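Local coordinates for geranyltranstransferase (Enterococcus faecalis, PDB 3P8L), which probably catalyses the magnesium-dependent condensation of isopentenyl diphosphate with geranyl diphosphate to give farnesyl diphosphate and diphosphate, at residues A188-A193 and H216-A221. Numbering follows the deposited sequence.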
loop_
_atom_site.group_PDB
_atom_site.type_symbol
_atom_site.label_atom_id
_atom_site.label_comp_id
_atom_site.label_asym_id
_atom_site.label_seq_id
_atom_site.Cartn_x
_atom_site.Cartn_y
_atom_site.Cartn_z
ATOM N N ALA A 188 6.089 -0.072 -15.272
ATOM C CA ALA A 188 6.724 -0.220 -13.966
ATOM C C ALA A 188 6.426 -1.549 -13.270
ATOM O O ALA A 188 7.353 -2.167 -12.750
ATOM C CB ALA A 188 6.407 0.970 -13.050
ATOM N N LEU A 189 5.161 -1.989 -13.278
ATOM C CA LEU A 189 4.780 -3.278 -12.660
ATOM C C LEU A 189 5.245 -4.474 -13.506
ATOM O O LEU A 189 5.502 -5.545 -12.970
ATOM C CB LEU A 189 3.251 -3.389 -12.442
ATOM C CG LEU A 189 2.466 -2.541 -11.430
ATOM C CD1 LEU A 189 1.024 -3.066 -11.317
ATOM C CD2 LEU A 189 3.122 -2.529 -10.052
ATOM N N ILE A 190 5.287 -4.286 -14.820
ATOM C CA ILE A 190 5.814 -5.299 -15.759
ATOM C C ILE A 190 7.298 -5.478 -15.454
ATOM O O ILE A 190 7.771 -6.620 -15.348
ATOM C CB ILE A 190 5.591 -4.923 -17.251
ATOM C CG1 ILE A 190 4.096 -4.736 -17.564
ATOM C CG2 ILE A 190 6.204 -5.982 -18.211
ATOM C CD1 ILE A 190 3.233 -5.924 -17.276
ATOM N N GLU A 191 8.002 -4.349 -15.277
ATOM C CA GLU A 191 9.416 -4.381 -14.905
ATOM C C GLU A 191 9.619 -5.077 -13.566
ATOM O O GLU A 191 10.509 -5.940 -13.445
ATOM C CB GLU A 191 10.045 -2.980 -14.948
ATOM C CG GLU A 191 10.438 -2.540 -16.360
ATOM C CD GLU A 191 10.516 -1.032 -16.517
ATOM O OE1 GLU A 191 10.262 -0.321 -15.523
ATOM O OE2 GLU A 191 10.820 -0.559 -17.634
ATOM N N PHE A 192 8.773 -4.753 -12.576
ATOM C CA PHE A 192 8.822 -5.471 -11.305
ATOM C C PHE A 192 8.667 -6.977 -11.509
ATOM O O PHE A 192 9.375 -7.753 -10.866
ATOM C CB PHE A 192 7.761 -4.995 -10.289
ATOM C CG PHE A 192 7.756 -5.815 -9.027
ATOM C CD1 PHE A 192 8.660 -5.532 -8.008
ATOM C CD2 PHE A 192 6.902 -6.917 -8.882
ATOM C CE1 PHE A 192 8.674 -6.294 -6.850
ATOM C CE2 PHE A 192 6.935 -7.697 -7.743
ATOM C CZ PHE A 192 7.828 -7.379 -6.718
ATOM N N ALA A 193 7.734 -7.406 -12.362
ATOM C CA ALA A 193 7.502 -8.849 -12.512
ATOM C C ALA A 193 8.786 -9.581 -12.958
ATOM O O ALA A 193 9.122 -10.639 -12.423
ATOM C CB ALA A 193 6.377 -9.128 -13.486
ATOM N N HIS A 216 10.712 -3.891 -20.236
ATOM C CA HIS A 216 10.490 -2.633 -20.948
ATOM C C HIS A 216 9.995 -2.861 -22.377
ATOM O O HIS A 216 9.016 -2.254 -22.790
ATOM C CB HIS A 216 11.746 -1.750 -20.948
ATOM C CG HIS A 216 11.651 -0.579 -21.877
ATOM N ND1 HIS A 216 11.012 0.593 -21.532
ATOM C CD2 HIS A 216 12.105 -0.401 -23.142
ATOM C CE1 HIS A 216 11.080 1.443 -22.543
ATOM N NE2 HIS A 216 11.736 0.863 -23.532
ATOM N N HIS A 217 10.652 -3.754 -23.118
ATOM C CA HIS A 217 10.231 -4.024 -24.488
ATOM C C HIS A 217 8.904 -4.779 -24.504
ATOM O O HIS A 217 7.997 -4.414 -25.263
ATOM C CB HIS A 217 11.325 -4.753 -25.294
ATOM C CG HIS A 217 12.611 -3.983 -25.388
ATOM N ND1 HIS A 217 12.683 -2.727 -25.951
ATOM C CD2 HIS A 217 13.869 -4.283 -24.981
ATOM C CE1 HIS A 217 13.924 -2.281 -25.873
ATOM N NE2 HIS A 217 14.663 -3.206 -25.290
ATOM N N TYR A 218 8.776 -5.793 -23.645
ATOM C CA TYR A 218 7.494 -6.508 -23.506
ATOM C C TYR A 218 6.339 -5.553 -23.225
ATOM O O TYR A 218 5.319 -5.600 -23.908
ATOM C CB TYR A 218 7.535 -7.592 -22.408
ATOM C CG TYR A 218 6.238 -8.377 -22.380
ATOM C CD1 TYR A 218 6.041 -9.445 -23.253
ATOM C CD2 TYR A 218 5.188 -8.023 -21.522
ATOM C CE1 TYR A 218 4.841 -10.162 -23.260
ATOM C CE2 TYR A 218 3.984 -8.722 -21.535
ATOM C CZ TYR A 218 3.824 -9.794 -22.401
ATOM O OH TYR A 218 2.641 -10.490 -22.429
ATOM N N GLY A 219 6.532 -4.690 -22.224
ATOM C CA GLY A 219 5.490 -3.783 -21.715
ATOM C C GLY A 219 5.044 -2.749 -22.725
ATOM O O GLY A 219 3.861 -2.403 -22.792
ATOM N N LEU A 220 5.995 -2.260 -23.520
ATOM C CA LEU A 220 5.691 -1.311 -24.584
ATOM C C LEU A 220 5.026 -2.040 -25.743
ATOM O O LEU A 220 4.017 -1.574 -26.280
ATOM C CB LEU A 220 6.966 -0.573 -25.031
ATOM C CG LEU A 220 6.834 0.786 -25.745
ATOM C CD1 LEU A 220 6.108 1.830 -24.893
ATOM C CD2 LEU A 220 8.206 1.311 -26.151
ATOM N N ALA A 221 5.563 -3.202 -26.112
ATOM C CA ALA A 221 4.954 -4.032 -27.163
ATOM C C ALA A 221 3.487 -4.396 -26.850
ATOM O O ALA A 221 2.657 -4.417 -27.748
ATOM C CB ALA A 221 5.788 -5.293 -27.424
#
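Ile190 faces Gly219 where two neighbouring helices come closest, an example of how a glycine lets a branched residue settle directly against a helix backbone. On the isoleucine side it is the γ-methyl CG2 that touches the second helix. Chi1 of -59° sets this methyl anti to the backbone N and carries it across the gap, leaving the longer CG1 branch beside that N. Ile190 CG2 stops 4.2 Å from Gly219 CA, and it also meets the edge of the Tyr218 ring, near the ring plane, at 4.0 Å from Tyr218 CD2. The isoleucine and tyrosine side chains cross at roughly a right angle. The backbones are closest here too, with Ile190 CA and Gly219 CA 6.2 Å apart.

About one turn earlier in the second helix, a carboxylate lies beside a histidine but meets it through carbon. In one of the two modelled conformers of Glu191, the side chain, extended beyond CG, runs alongside His216 in the same direction, its carboxylate plane only 24° from that of the imidazole. In that conformer Glu191 OE2 rests 3.6 Å from His216 CB, yet remains 4.1 Å from His216 ND1, so any electrostatic attraction would act without direct contact.

Leu57 and Leu53 of helix 53-64 pack on Ile190 and Tyr218, respectively. The axes of the two segments pass 8.8 Å apart at 140°, joining helices 175-200 and 205-230, consecutive in the chain, within the all-helical fold characteristic of trans-prenyl diphosphate synthases.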